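Local coordinates for ribose ABC transporter, substrate binding protein (Conexibacter woesei, PDB 4KQ9) that probably binds ribose or a related sugar outside the cell membrane and presents it to an ABC transporter for uptake, at residues 119-124 and 153-158; 130-135 and 162-167. The protein carries 1 engineered substitution. All blocks are in the same frame, centred on the assembly; numbering follows the deposited sequence.

Contact 1. Residues 119-124 and 153-158; sequences KATYIA and REVFEE
The carbonyl oxygen of Ala120 takes its own helix's hydrogen bond from Ala124 N at 2.8 Å, and it is also brushed from the neighbouring helix by the ring of Phe156, whose CE1 lies 3.6 Å from Ala120 O. The same ring lies under the methyl of Ala120: CB stands 3.9 Å from the ring centroid, 24° off the normal, a CH-pi contact displaced toward the CE1–CZ rim. Ile123 approaches differently, with CD1 near the plane of the ring at its edge, 4.1 Å from CZ. Val155 meets the Ala120 methyl from another direction, the two CB atoms being 3.6 Å apart. Val155 CG1, anti to the backbone N (chi1 171°), also lies 3.7 Å from Thr121 OG1, a van der Waals touch of methyl on oxygen; the hydroxyl's hydrogen bond goes to Arg117 O one turn back. The segments' axes come within 8.7 Å at a crossing angle of -28°, with the small Ala120 facing the other helix. Running the same way, helices 112-126 and 143-159 pack as neighbours on one face of a parallel sheet, the layered alpha/beta arrangement of a lobe in type I periplasmic binding proteins.

Contact 2. Residues 130-135 and 162-167; sequences GGTVAM and EIVDDV
Gly130 and Gly131 reach Glu162 through water. One water donates to Glu162 OE1 and weakly to Gly130 O; a second donates to Gly131 O at 2.7 Å and accepts from Glu162 N at 3.0 Å. At Thr132 the side chain runs beside that of Glu162, and its CG2 meets OE1 of the glutamate and CG1 of Val164. Val133 carries the first pair of strand bonds: its N donates to Glu162 O at 3.1 Å, and its O accepts from Val164 N at 2.8 Å. Its CG1, held between backbone N and carbonyl carbon (chi1 65°), lies 3.7 Å from Ile163 CG1. Strands 132-136 and 162-167 are the two parallel strands of a beta-alpha-beta unit whose crossover helix is 143-159, and a beta bulge breaks their register, Val164 being the extra residue between the Val133–Ile163 and Met135–Asp166 pairs. An alanine at Val164 would probably leave a gap beside Thr132 CG2, which Val164 CG1 meets at 3.8 Å, and strip from Val133 O the methyl Val164 CG2, 3.5 Å away. Opposite the bulge, Ala134 sets its CB beside that of Asp165, whose carboxylate turns away to Arg187. Met135, a selenomethionine, donates from N to Asp165 O at 2.8 Å and accepts at O from Val167 N, a nearly straight bond of 172°. Its CB rests near OD1 of Asp166, whose OD2 is salt-bridged to Arg153 NE, while its chain, extended at chi2, carries SE to a looser touch on Ile163 CD1.

Helix 143-159 ties the two contacts together: it packs on helix 112-126 in contact 1 and is the crossover between the strands of contact 2. Contact 1 is mostly buried and apolar, side chain against side chain; contact 2, at the outermost strand 162-167, is only partly buried and depends on backbone hydrogen bonds, with water at its open end. They meet directly. Phe156 turns CZ to Val133 CG2 and CD2 to Ile163 CD1, so one ring serves both the helix pair and the sheet. Nearer the strands' C-terminal ends, Arg153 lays CG against the selenium of Met135. The salt bridge there, from Arg153 NE to Asp166 OD2, measures 2.7 Å.

Contact 1. Residues 119-124 and 153-158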
# COMPACT_ATOMS: atom_id res chain seq x y z
N LYS A 119 5.84 3.44 11.56
CA LYS A 119 4.93 4.44 12.11
C LYS A 119 4.95 4.50 13.65
O LYS A 119 5.04 5.59 14.24
CB LYS A 119 3.51 4.21 11.56
CG LYS A 119 3.40 4.63 10.09
CD LYS A 119 2.23 3.87 9.43
CE LYS A 119 0.94 4.63 9.44
NZ LYS A 119 -0.30 3.99 8.87
N ALA A 120 4.86 3.34 14.24
CA ALA A 120 4.88 3.19 15.69
C ALA A 120 6.21 3.62 16.29
O ALA A 120 6.21 4.34 17.33
CB ALA A 120 4.49 1.82 16.09
N THR A 121 7.34 3.32 15.61
CA THR A 121 8.65 3.73 16.05
C THR A 121 8.88 5.23 15.96
O THR A 121 9.51 5.84 16.87
CB THR A 121 9.75 2.96 15.27
OG1 THR A 121 9.48 1.60 15.41
CG2 THR A 121 11.12 3.26 15.79
N TYR A 122 8.36 5.86 14.89
CA TYR A 122 8.43 7.25 14.75
C TYR A 122 7.81 7.92 16.00
O TYR A 122 8.37 8.90 16.54
CB TYR A 122 7.71 7.73 13.47
CG TYR A 122 7.83 9.18 13.26
CD1 TYR A 122 8.97 9.70 12.64
CD2 TYR A 122 6.85 10.06 13.71
CE1 TYR A 122 9.09 11.03 12.42
CE2 TYR A 122 6.97 11.41 13.52
CZ TYR A 122 8.11 11.88 12.87
OH TYR A 122 8.31 13.19 12.68
N ILE A 123 6.64 7.42 16.37
CA ILE A 123 5.86 8.01 17.47
C ILE A 123 6.58 7.74 18.80
O ILE A 123 6.83 8.66 19.57
CB ILE A 123 4.46 7.40 17.55
CG1 ILE A 123 3.57 7.99 16.43
CG2 ILE A 123 3.80 7.70 18.90
CD1 ILE A 123 2.34 7.14 16.16
N ALA A 124 6.95 6.49 19.02
CA ALA A 124 7.75 6.10 20.18
C ALA A 124 9.03 6.98 20.35
O ALA A 124 9.25 7.51 21.41
CB ALA A 124 8.05 4.62 20.16
N ARG A 153 1.10 -2.33 17.40
CA ARG A 153 0.86 -2.64 18.79
C ARG A 153 2.11 -3.26 19.46
O ARG A 153 2.42 -2.96 20.66
CB ARG A 153 -0.31 -3.60 18.91
CG ARG A 153 -1.63 -3.01 18.50
CD ARG A 153 -2.74 -4.00 18.59
NE ARG A 153 -3.95 -3.40 18.02
CZ ARG A 153 -4.51 -3.78 16.88
NH1 ARG A 153 -3.98 -4.82 16.16
NH2 ARG A 153 -5.59 -3.14 16.46
N GLU A 154 2.82 -4.13 18.71
CA GLU A 154 4.03 -4.73 19.25
C GLU A 154 5.10 -3.69 19.57
O GLU A 154 5.79 -3.79 20.60
CB GLU A 154 4.61 -5.77 18.28
CG GLU A 154 3.83 -7.08 18.22
CD GLU A 154 4.27 -7.97 17.04
OE1 GLU A 154 5.38 -7.77 16.50
OE2 GLU A 154 3.50 -8.89 16.64
N VAL A 155 5.27 -2.69 18.69
CA VAL A 155 6.21 -1.63 18.95
C VAL A 155 5.76 -0.87 20.19
O VAL A 155 6.59 -0.63 21.05
CB VAL A 155 6.43 -0.70 17.77
CG1 VAL A 155 7.26 0.51 18.14
CG2 VAL A 155 7.12 -1.44 16.62
N PHE A 156 4.46 -0.51 20.31
CA PHE A 156 4.05 0.32 21.43
C PHE A 156 4.30 -0.43 22.78
O PHE A 156 4.75 0.17 23.77
CB PHE A 156 2.56 0.79 21.27
CG PHE A 156 2.34 1.75 20.09
CD1 PHE A 156 3.21 2.80 19.86
CD2 PHE A 156 1.27 1.57 19.25
CE1 PHE A 156 3.01 3.69 18.81
CE2 PHE A 156 1.05 2.45 18.19
CZ PHE A 156 1.90 3.50 17.97
N GLU A 157 3.97 -1.71 22.80
CA GLU A 157 4.27 -2.58 23.95
C GLU A 157 5.75 -2.54 24.33
O GLU A 157 6.08 -2.18 25.44
CB GLU A 157 3.92 -4.01 23.66
CG GLU A 157 4.20 -4.90 24.87
CD GLU A 157 3.06 -5.87 25.17
OE1 GLU A 157 2.33 -6.25 24.22
OE2 GLU A 157 2.88 -6.25 26.36
N GLU A 158 6.60 -2.86 23.38
CA GLU A 158 8.02 -2.91 23.57
C GLU A 158 8.60 -1.58 24.04
O GLU A 158 9.58 -1.57 24.80
CB GLU A 158 8.70 -3.31 22.24
CG GLU A 158 10.16 -3.64 22.39

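Contact 2. Residues 130-135 and 162-167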
# COMPACT_ATOMS: atom_id res chain seq x y z
N GLY A 130 5.09 10.44 29.81
CA GLY A 130 3.82 9.73 30.04
C GLY A 130 2.88 9.67 28.82
O GLY A 130 1.70 9.38 28.96
N GLY A 131 3.40 9.95 27.63
CA GLY A 131 2.55 10.17 26.44
C GLY A 131 1.86 8.91 25.98
O GLY A 131 2.33 7.81 26.21
N THR A 132 0.69 9.07 25.38
CA THR A 132 -0.16 7.91 25.07
C THR A 132 -0.53 8.03 23.58
O THR A 132 -0.36 9.08 22.98
CB THR A 132 -1.50 7.99 25.80
OG1 THR A 132 -2.07 9.26 25.54
CG2 THR A 132 -1.42 7.77 27.35
N VAL A 133 -1.12 6.98 23.03
CA VAL A 133 -1.46 6.93 21.59
C VAL A 133 -2.86 6.33 21.42
O VAL A 133 -3.29 5.50 22.24
CB VAL A 133 -0.43 6.11 20.82
CG1 VAL A 133 -0.46 4.65 21.26
CG2 VAL A 133 -0.71 6.12 19.30
N ALA A 134 -3.56 6.72 20.36
CA ALA A 134 -4.74 6.08 19.92
C ALA A 134 -4.57 5.64 18.48
O ALA A 134 -3.76 6.19 17.70
CB ALA A 134 -5.94 7.01 20.02
N MSE A 135 -5.35 4.62 18.14
CA MSE A 135 -5.27 4.01 16.81
C MSE A 135 -6.61 4.08 16.19
O MSE A 135 -7.61 3.63 16.80
CB MSE A 135 -4.75 2.55 16.97
CG MSE A 135 -3.32 2.55 17.44
SE MSE A 135 -2.69 0.64 17.57
CE MSE A 135 -2.87 0.08 15.66
N GLU A 162 1.31 3.45 26.18
CA GLU A 162 -0.03 3.02 26.45
C GLU A 162 -0.97 3.42 25.31
O GLU A 162 -0.99 4.58 24.92
CB GLU A 162 -0.55 3.73 27.70
CG GLU A 162 -1.97 3.36 28.02
CD GLU A 162 -2.53 4.01 29.29
OE1 GLU A 162 -1.94 4.96 29.88
OE2 GLU A 162 -3.62 3.59 29.66
N ILE A 163 -1.76 2.47 24.84
CA ILE A 163 -2.73 2.74 23.76
C ILE A 163 -4.05 2.92 24.41
O ILE A 163 -4.54 1.99 25.01
CB ILE A 163 -2.85 1.53 22.84
CG1 ILE A 163 -1.50 1.27 22.26
CG2 ILE A 163 -3.96 1.73 21.81
CD1 ILE A 163 -1.44 -0.08 21.57
N VAL A 164 -4.62 4.11 24.31
CA VAL A 164 -5.82 4.46 25.07
C VAL A 164 -7.11 4.22 24.35
O VAL A 164 -8.14 4.16 24.99
CB VAL A 164 -5.83 5.91 25.58
CG1 VAL A 164 -4.79 6.06 26.68
CG2 VAL A 164 -5.54 6.91 24.47
N ASP A 165 -7.06 4.14 23.01
CA ASP A 165 -8.23 3.84 22.21
C ASP A 165 -7.66 3.18 20.95
O ASP A 165 -6.61 3.54 20.45
CB ASP A 165 -9.00 5.13 21.86
CG ASP A 165 -10.39 5.25 22.54
OD1 ASP A 165 -11.08 4.22 22.90
OD2 ASP A 165 -10.83 6.41 22.74
N ASP A 166 -8.34 2.15 20.49
CA ASP A 166 -7.86 1.33 19.42
C ASP A 166 -9.12 0.90 18.75
O ASP A 166 -9.63 -0.14 19.16
CB ASP A 166 -7.11 0.10 20.02
CG ASP A 166 -6.53 -0.86 18.94
OD1 ASP A 166 -6.85 -0.70 17.74
OD2 ASP A 166 -5.72 -1.75 19.29
N VAL A 167 -9.57 1.67 17.75
CA VAL A 167 -10.84 1.55 17.09
C VAL A 167 -10.76 1.24 15.58
O VAL A 167 -9.74 1.49 14.94
CB VAL A 167 -11.71 2.79 17.23
CG1 VAL A 167 -11.94 3.16 18.72
CG2 VAL A 167 -11.14 3.95 16.45
O HOH W 1 0.44 6.51 30.21
O HOH W 2 2.23 5.75 27.89